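Local coordinates for protein putative acetyl/propionyl-CoA carboxylase, alpha subunit (Methylibium petroleiphilum, PDB 2O1Q) that is a cupin-fold metalloprotein that binds zinc through three histidines and is a putative acetylacetone dioxygenase, at residues I31-L36 and A47-P52; S55-H60 and T105-A110. All coordinates share one frame; numbering follows the deposited sequence.

How the contacts relate
Both contacts pair antiparallel strands of one cupin-like domain, and they follow each other in the chain, strand 44-51 leading into strand 55-62. Contact 1 (31-36 with 47-52) is a regular hairpin within one sheet; contact 2 (55-60 with 105-110) is a shorter pairing in another sheet, at the zinc site. Most touching residues of both are buried. The chemistry differs with place: contact 1 sets aromatic and aliphatic groups on one face and a partly exposed salt bridge on the other, whereas contact 2 puts a phenylalanine pair beside a metal-bound histidine and the threonine that holds acetate. They meet where Ile31 CD1 lies 3.7 Å from Phe57 CZ and where Cys51 packs on Phe107.

Contact 1 of 2, residues I31-L36 and A47-P52; sequences IRWKLL and AIFDCP
Arg32 and Asp50 stand side by side as an antiparallel hydrogen-bonded pair, and the arginine can be followed outward from the strand. Its CB lies 4.2 Å from Asp50 O, the acceptor of the Arg32 N-H. The chain then bends at chi3 (-49°), which turns NE back beside the carboxylate. NE makes a weak, bent bond to Asp50 OD2 and donates to a water, which lies 3.0 Å from that same oxygen. At the tip, NH2 reaches Asp50 OD2 at 2.9 Å in a nearly straight salt-bridge hydrogen bond (170°). The oxygen lies in the guanidinium plane, yet the nitrogen meets it from above the carboxylate plane, the two planes being turned 59° apart. NH2 supplies the main grip on OD2, with the weak NE contact and the water beside it. On the other face Trp33 CB packs against Phe49 CD2 at 3.7 Å, while the indole offers its CE3 edge to Ala47 CB at 3.9 Å. These strands form the hairpin 32-39/44-51 inside an antiparallel sheet, with strand 20-21 flanking one side and strand 110-118 the other. Helix 136-144 packs against Trp33 and Leu35, and Phe49 stacks on Phe113.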
ATOM      1  N   ILE A  31      -8.667  27.686  -7.070  1.00 16.53           N
ATOM      2  CA  ILE A  31      -8.781  26.531  -6.212  1.00 18.80           C
ATOM      3  C   ILE A  31      -7.968  26.789  -4.924  1.00 14.17           C
ATOM      4  O   ILE A  31      -6.854  27.357  -4.975  1.00 16.82           O
ATOM      5  CB  ILE A  31      -8.272  25.251  -6.936  1.00 16.20           C
ATOM      6  CG1 ILE A  31      -9.153  24.926  -8.183  1.00 17.36           C
ATOM      7  CG2 ILE A  31      -8.162  24.082  -5.946  1.00 24.41           C
ATOM      8  CD1 ILE A  31      -8.878  23.582  -8.917  1.00 18.49           C
ATOM      9  N   ARG A  32      -8.539  26.362  -3.802  1.00 13.33           N
ATOM     10  CA  ARG A  32      -7.918  26.425  -2.480  1.00 16.52           C
ATOM     11  C   ARG A  32      -7.924  25.021  -1.919  1.00 14.92           C
ATOM     12  O   ARG A  32      -8.670  24.121  -2.385  1.00 15.56           O
ATOM     13  CB  ARG A  32      -8.639  27.395  -1.553  1.00 16.59           C
ATOM     14  CG  ARG A  32      -8.491  28.835  -2.013  1.00 19.69           C
ATOM     15  CD  ARG A  32      -9.168  29.805  -1.072  1.00 20.26           C
ATOM     16  NE  ARG A  32     -10.544  29.414  -0.749  1.00 23.45           N
ATOM     17  CZ  ARG A  32     -11.245  29.856   0.294  1.00 22.71           C
ATOM     18  NH1 ARG A  32     -10.742  30.678   1.171  1.00 23.66           N
ATOM     19  NH2 ARG A  32     -12.450  29.397   0.521  1.00 23.87           N
ATOM     20  N   TRP A  33      -7.091  24.806  -0.910  1.00 17.58           N
ATOM     21  CA  TRP A  33      -6.897  23.462  -0.366  1.00 14.55           C
ATOM     22  C   TRP A  33      -6.546  23.518   1.113  1.00 13.57           C
ATOM     23  O   TRP A  33      -6.096  24.559   1.577  1.00 14.59           O
ATOM     24  CB  TRP A  33      -5.881  22.682  -1.191  1.00 16.32           C
ATOM     25  CG  TRP A  33      -4.448  22.984  -0.993  1.00 16.15           C
ATOM     26  CD1 TRP A  33      -3.872  24.190  -0.919  1.00 17.72           C
ATOM     27  CD2 TRP A  33      -3.391  22.027  -0.883  1.00 16.15           C
ATOM     28  NE1 TRP A  33      -2.522  24.069  -0.815  1.00 21.04           N
ATOM     29  CE2 TRP A  33      -2.203  22.741  -0.732  1.00 15.67           C
ATOM     30  CE3 TRP A  33      -3.345  20.635  -0.874  1.00 17.42           C
ATOM     31  CZ2 TRP A  33      -0.965  22.111  -0.598  1.00 16.32           C
ATOM     32  CZ3 TRP A  33      -2.124  20.016  -0.741  1.00 20.97           C
ATOM     33  CH2 TRP A  33      -0.961  20.759  -0.577  1.00 17.88           C
ATOM     34  N   LYS A  34      -6.655  22.350   1.776  1.00 16.34           N
ATOM     35  CA  LYS A  34      -6.089  22.072   3.123  1.00 13.02           C
ATOM     36  C   LYS A  34      -5.464  20.713   2.946  1.00 13.68           C
ATOM     37  O   LYS A  34      -6.157  19.754   2.594  1.00 16.83           O
ATOM     38  CB  LYS A  34      -7.159  22.041   4.186  1.00 16.22           C
ATOM     39  CG  LYS A  34      -7.923  23.356   4.273  1.00 18.00           C
ATOM     40  CD  LYS A  34      -9.002  23.299   5.347  1.00 15.94           C
ATOM     41  CE  LYS A  34      -9.821  24.560   5.332  1.00 22.14           C
ATOM     42  NZ  LYS A  34     -10.791  24.636   6.472  1.00 20.26           N
ATOM     43  N   LEU A  35      -4.168  20.621   3.214  1.00 14.71           N
ATOM     44  CA  LEU A  35      -3.523  19.349   3.377  1.00 15.44           C
ATOM     45  C   LEU A  35      -3.860  18.778   4.737  1.00 16.04           C
ATOM     46  O   LEU A  35      -3.739  19.443   5.726  1.00 18.34           O
ATOM     47  CB  LEU A  35      -2.014  19.474   3.235  1.00 15.80           C
ATOM     48  CG  LEU A  35      -1.191  18.183   3.282  1.00 15.14           C
ATOM     49  CD1 LEU A  35      -1.648  17.301   2.128  1.00 17.34           C
ATOM     50  CD2 LEU A  35       0.292  18.502   3.200  1.00 19.27           C
ATOM     51  N   LEU A  36      -4.307  17.527   4.751  1.00 16.18           N
ATOM     52  CA  LEU A  36      -4.806  16.904   5.965  1.00 15.76           C
ATOM     53  C   LEU A  36      -3.821  15.894   6.537  1.00 15.53           C
ATOM     54  O   LEU A  36      -3.684  15.754   7.773  1.00 16.63           O
ATOM     55  CB  LEU A  36      -6.124  16.235   5.683  1.00 14.46           C
ATOM     56  CG  LEU A  36      -7.266  17.183   5.282  1.00 14.27           C
ATOM     57  CD1 LEU A  36      -8.490  16.334   4.853  1.00 17.13           C
ATOM     58  CD2 LEU A  36      -7.581  18.215   6.381  1.00 16.93           C
ATOM     59  N   ALA A  47      -6.030  15.372   1.206  1.00 14.19           N
ATOM     60  CA  ALA A  47      -6.293  16.793   1.175  1.00 15.46           C
ATOM     61  C   ALA A  47      -7.733  17.019   0.855  1.00 14.76           C
ATOM     62  O   ALA A  47      -8.436  16.088   0.324  1.00 16.05           O
ATOM     63  CB  ALA A  47      -5.352  17.481   0.133  1.00 18.77           C
ATOM     64  N   ILE A  48      -8.216  18.238   1.167  1.00 15.86           N
ATOM     65  CA  ILE A  48      -9.561  18.681   0.749  1.00 14.57           C
ATOM     66  C   ILE A  48      -9.403  19.965  -0.038  1.00 14.61           C
ATOM     67  O   ILE A  48      -8.415  20.697   0.145  1.00 14.84           O
ATOM     68  CB  ILE A  48     -10.542  18.816   1.946  1.00 16.50           C
ATOM     69  CG1 ILE A  48     -11.950  19.054   1.477  1.00 17.81           C
ATOM     70  CG2 ILE A  48      -9.970  19.826   2.933  1.00 20.17           C
ATOM     71  CD1 ILE A  48     -13.029  18.776   2.578  1.00 19.65           C
ATOM     72  N   PHE A  49     -10.250  20.107  -1.044  1.00 17.49           N
ATOM     73  CA  PHE A  49     -10.205  21.191  -2.011  1.00 16.74           C
ATOM     74  C   PHE A  49     -11.527  21.920  -2.106  1.00 14.32           C
ATOM     75  O   PHE A  49     -12.590  21.297  -2.072  1.00 16.68           O
ATOM     76  CB  PHE A  49      -9.863  20.641  -3.389  1.00 15.11           C
ATOM     77  CG  PHE A  49      -8.543  19.874  -3.435  1.00 15.12           C
ATOM     78  CD1 PHE A  49      -8.485  18.560  -3.049  1.00 18.86           C
ATOM     79  CD2 PHE A  49      -7.356  20.499  -3.811  1.00 15.19           C
ATOM     80  CE1 PHE A  49      -7.315  17.866  -3.087  1.00 17.32           C
ATOM     81  CE2 PHE A  49      -6.191  19.793  -3.847  1.00 16.99           C
ATOM     82  CZ  PHE A  49      -6.157  18.503  -3.463  1.00 16.18           C
ATOM     83  N   ASP A  50     -11.393  23.216  -2.295  1.00 15.25           N
ATOM     84  CA  ASP A  50     -12.507  24.158  -2.451  1.00 17.44           C
ATOM     85  C   ASP A  50     -12.304  24.761  -3.827  1.00 16.21           C
ATOM     86  O   ASP A  50     -11.335  25.472  -4.057  1.00 17.58           O
ATOM     87  CB  ASP A  50     -12.443  25.232  -1.375  1.00 18.71           C
ATOM     88  CG  ASP A  50     -13.576  26.213  -1.481  1.00 25.88           C
ATOM     89  OD1 ASP A  50     -14.722  25.756  -1.626  1.00 36.10           O
ATOM     90  OD2 ASP A  50     -13.322  27.412  -1.425  1.00 26.84           O
ATOM     91  N   CYS A  51     -13.231  24.502  -4.735  1.00 17.28           N
ATOM     92  CA  CYS A  51     -13.005  24.761  -6.127  1.00 18.78           C
ATOM     93  C   CYS A  51     -14.111  25.604  -6.682  1.00 18.33           C
ATOM     94  O   CYS A  51     -15.238  25.143  -6.796  1.00 17.26           O
ATOM     95  CB  CYS A  51     -12.959  23.458  -6.885  1.00 15.99           C
ATOM     96  SG  CYS A  51     -11.823  22.189  -6.330  1.00 18.50           S
ATOM     97  N   PRO A  52     -13.791  26.838  -7.051  1.00 14.20           N
ATOM     98  CA  PRO A  52     -14.785  27.727  -7.614  1.00 13.88           C
ATOM     99  C   PRO A  52     -15.346  27.178  -8.904  1.00 16.24           C
ATOM    100  O   PRO A  52     -14.671  26.451  -9.566  1.00 15.92           O
ATOM    101  CB  PRO A  52     -14.007  29.000  -7.883  1.00 16.23           C
ATOM    102  CG  PRO A  52     -12.933  28.920  -6.873  1.00 16.59           C
ATOM    103  CD  PRO A  52     -12.537  27.557  -6.852  1.00 14.00           C
TER
HETATM  104  O   HOH W   1     -11.485  28.400  -3.537  1.00 23.95           O

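Contact 2 of 2, residues S55-H60 and T105-A110; sequences SSFAAH and TEFPVA. With ZN (zinc ion), chain C; ACT (acetate ion), chain G.
His60 and Thr105 meet around the zinc and its bound acetate, probably a guest from the crystallisation liquor. His60 NE2 binds the metal at 2.0 Å, and Thr105 OG1 donates a 2.8 Å hydrogen bond to acetate O, one of the two acetate oxygens on the zinc. On the ring side away from the metal, His60 ND1 donates a hydrogen bond to Ala58 O at 2.8 Å, nearly straight and in plane, which fixes the imidazole's rotation. A water accepts from Thr105 N and lies 2.9 Å from Phe57 O, probably linking the segments beside the site. Farther out, Phe57 N bonds to Thr105 O at 2.9 Å, and Phe107 N to Ser55 O. The rings of Phe57 and Phe107 touch rim to rim, planes at 71°, with their CE2 atoms 3.6 Å apart; with CG anti to its carbonyl carbon (chi1 -59°), Phe107 also brings CD2 to Ser55 OG, itself bonded to Pro52 O. An alanine in place of Phe107 would probably open a gap beside Phe57 CE2 and leave that ring less firmly held. His62 and His102 complete the protein ligands of the zinc, a three-histidine centre inside a beta-barrel domain, as in many metal-binding cupins.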
ATOM      1  N   SER A  55     -13.260  26.432 -12.308  1.00 12.78           N
ATOM      2  CA  SER A  55     -11.903  26.014 -12.003  1.00 13.52           C
ATOM      3  C   SER A  55     -11.494  24.617 -12.529  1.00 15.68           C
ATOM      4  O   SER A  55     -12.322  23.814 -12.941  1.00 14.43           O
ATOM      5  CB  SER A  55     -11.597  26.139 -10.500  1.00 16.09           C
ATOM      6  OG  SER A  55     -12.345  25.223  -9.754  1.00 15.69           O
ATOM      7  N   SER A  56     -10.189  24.411 -12.570  1.00 17.58           N
ATOM      8  CA  SER A  56      -9.663  23.193 -13.093  1.00 15.31           C
ATOM      9  C   SER A  56      -8.273  22.893 -12.608  1.00 16.57           C
ATOM     10  O   SER A  56      -7.560  23.803 -12.228  1.00 14.77           O
ATOM     11  CB  SER A  56      -9.674  23.138 -14.637  1.00 18.71           C
ATOM     12  OG  SER A  56      -8.848  24.185 -15.198  1.00 19.34           O
ATOM     13  N   PHE A  57      -7.857  21.624 -12.701  1.00 16.71           N
ATOM     14  CA  PHE A  57      -6.481  21.231 -12.485  1.00 17.71           C
ATOM     15  C   PHE A  57      -5.724  20.956 -13.752  1.00 17.13           C
ATOM     16  O   PHE A  57      -6.325  20.537 -14.733  1.00 17.28           O
ATOM     17  CB  PHE A  57      -6.470  19.974 -11.691  1.00 15.64           C
ATOM     18  CG  PHE A  57      -6.850  20.152 -10.271  1.00 17.63           C
ATOM     19  CD1 PHE A  57      -5.949  20.607  -9.333  1.00 18.10           C
ATOM     20  CD2 PHE A  57      -8.114  19.801  -9.853  1.00 15.65           C
ATOM     21  CE1 PHE A  57      -6.310  20.697  -7.956  1.00 17.26           C
ATOM     22  CE2 PHE A  57      -8.488  19.895  -8.568  1.00 16.94           C
ATOM     23  CZ  PHE A  57      -7.593  20.363  -7.579  1.00 17.81           C
ATOM     24  N   ALA A  58      -4.419  21.192 -13.738  1.00 16.72           N
ATOM     25  CA  ALA A  58      -3.602  20.950 -14.902  1.00 18.34           C
ATOM     26  C   ALA A  58      -3.547  19.463 -15.197  1.00 15.69           C
ATOM     27  O   ALA A  58      -3.717  18.594 -14.303  1.00 16.50           O
ATOM     28  CB  ALA A  58      -2.204  21.496 -14.696  1.00 18.15           C
ATOM     29  N   ALA A  59      -3.213  19.149 -16.460  1.00 17.99           N
ATOM     30  CA  ALA A  59      -3.157  17.737 -16.905  1.00 18.76           C
ATOM     31  C   ALA A  59      -2.194  16.921 -16.088  1.00 16.65           C
ATOM     32  O   ALA A  59      -1.083  17.375 -15.815  1.00 13.81           O
ATOM     33  CB  ALA A  59      -2.756  17.657 -18.381  1.00 19.19           C
ATOM     34  N   HIS A  60      -2.613  15.739 -15.694  1.00 17.10           N
ATOM     35  CA  HIS A  60      -1.827  14.915 -14.824  1.00 14.16           C
ATOM     36  C   HIS A  60      -2.232  13.467 -14.902  1.00 16.18           C
ATOM     37  O   HIS A  60      -3.324  13.114 -15.416  1.00 18.63           O
ATOM     38  CB  HIS A  60      -1.876  15.424 -13.377  1.00 16.97           C
ATOM     39  CG  HIS A  60      -3.213  15.319 -12.747  1.00 17.55           C
ATOM     40  ND1 HIS A  60      -4.149  16.320 -12.815  1.00 18.89           N
ATOM     41  CD2 HIS A  60      -3.764  14.329 -12.007  1.00 20.48           C
ATOM     42  CE1 HIS A  60      -5.225  15.937 -12.145  1.00 17.30           C
ATOM     43  NE2 HIS A  60      -5.023  14.730 -11.666  1.00 22.78           N
ATOM     44  N   THR A 105      -9.410  17.934 -15.106  1.00 15.96           N
ATOM     45  CA  THR A 105     -10.409  17.788 -14.106  1.00 14.07           C
ATOM     46  C   THR A 105     -10.906  19.173 -13.837  1.00 14.23           C
ATOM     47  O   THR A 105     -10.114  20.071 -13.601  1.00 18.20           O
ATOM     48  CB  THR A 105      -9.881  17.172 -12.851  1.00 16.28           C
ATOM     49  OG1 THR A 105      -9.439  15.828 -13.139  1.00 21.41           O
ATOM     50  CG2 THR A 105     -10.970  17.121 -11.718  1.00 18.73           C
ATOM     51  N   GLU A 106     -12.209  19.347 -13.884  1.00 16.76           N
ATOM     52  CA  GLU A 106     -12.785  20.693 -13.798  1.00 15.38           C
ATOM     53  C   GLU A 106     -14.094  20.679 -13.031  1.00 16.66           C
ATOM     54  O   GLU A 106     -14.736  19.651 -12.884  1.00 16.48           O
ATOM     55  CB  GLU A 106     -12.884  21.320 -15.181  1.00 17.39           C
ATOM     56  CG  GLU A 106     -13.837  20.679 -16.099  1.00 19.17           C
ATOM     57  CD  GLU A 106     -13.835  21.330 -17.464  1.00 23.71           C
ATOM     58  OE1 GLU A 106     -12.888  22.046 -17.878  1.00 24.60           O
ATOM     59  OE2 GLU A 106     -14.817  21.105 -18.135  1.00 27.94           O
ATOM     60  N   PHE A 107     -14.506  21.871 -12.650  1.00 15.60           N
ATOM     61  CA  PHE A 107     -15.586  22.123 -11.702  1.00 14.78           C
ATOM     62  C   PHE A 107     -16.594  23.086 -12.268  1.00 15.33           C
ATOM     63  O   PHE A 107     -16.477  24.285 -12.163  1.00 15.27           O
ATOM     64  CB  PHE A 107     -14.953  22.598 -10.412  1.00 15.92           C
ATOM     65  CG  PHE A 107     -14.017  21.595  -9.848  1.00 13.94           C
ATOM     66  CD1 PHE A 107     -14.497  20.571  -9.064  1.00 15.55           C
ATOM     67  CD2 PHE A 107     -12.660  21.612 -10.191  1.00 14.33           C
ATOM     68  CE1 PHE A 107     -13.607  19.561  -8.616  1.00 17.38           C
ATOM     69  CE2 PHE A 107     -11.821  20.647  -9.763  1.00 18.16           C
ATOM     70  CZ  PHE A 107     -12.308  19.620  -8.954  1.00 17.52           C
ATOM     71  N   PRO A 108     -17.598  22.557 -12.972  1.00 16.00           N
ATOM     72  CA  PRO A 108     -18.675  23.366 -13.523  1.00 16.90           C
ATOM     73  C   PRO A 108     -19.436  24.162 -12.501  1.00 14.76           C
ATOM     74  O   PRO A 108     -19.897  25.261 -12.802  1.00 16.07           O
ATOM     75  CB  PRO A 108     -19.597  22.334 -14.162  1.00 19.30           C
ATOM     76  CG  PRO A 108     -18.979  21.055 -14.032  1.00 21.83           C
ATOM     77  CD  PRO A 108     -17.721  21.144 -13.334  1.00 17.65           C
ATOM     78  N   VAL A 109     -19.492  23.635 -11.270  1.00 15.32           N
ATOM     79  CA  VAL A 109     -20.175  24.235 -10.141  1.00 15.19           C
ATOM     80  C   VAL A 109     -19.161  24.378  -8.987  1.00 15.67           C
ATOM     81  O   VAL A 109     -18.202  23.610  -8.911  1.00 16.29           O
ATOM     82  CB  VAL A 109     -21.371  23.283  -9.742  1.00 20.34           C
ATOM     83  CG1 VAL A 109     -22.048  23.732  -8.462  1.00 24.07           C
ATOM     84  CG2 VAL A 109     -22.378  23.230 -10.905  1.00 21.76           C
ATOM     85  N   ALA A 110     -19.354  25.377  -8.136  1.00 16.86           N
ATOM     86  CA  ALA A 110     -18.510  25.542  -6.960  1.00 18.82           C
ATOM     87  C   ALA A 110     -18.596  24.224  -6.199  1.00 16.31           C
ATOM     88  O   ALA A 110     -19.703  23.725  -5.936  1.00 15.92           O
ATOM     89  CB  ALA A 110     -19.009  26.679  -6.161  1.00 18.12           C
TER
HETATM   90 ZN    ZN C 145      -6.420  13.555 -10.899  1.00 19.69          ZN
HETATM   91  C   ACT G 149      -8.025  14.957  -9.754  0.50 17.39           C
HETATM   92  O   ACT G 149      -7.795  15.296 -10.935  0.50 12.63           O
HETATM   93  OXT ACT G 149      -7.337  13.975  -9.392  0.50 12.73           O
HETATM   94  CH3 ACT G 149      -9.017  15.590  -8.814  0.50 19.54           C
HETATM   95  O   HOH W   2      -6.641  17.663 -14.483  1.00 17.54           O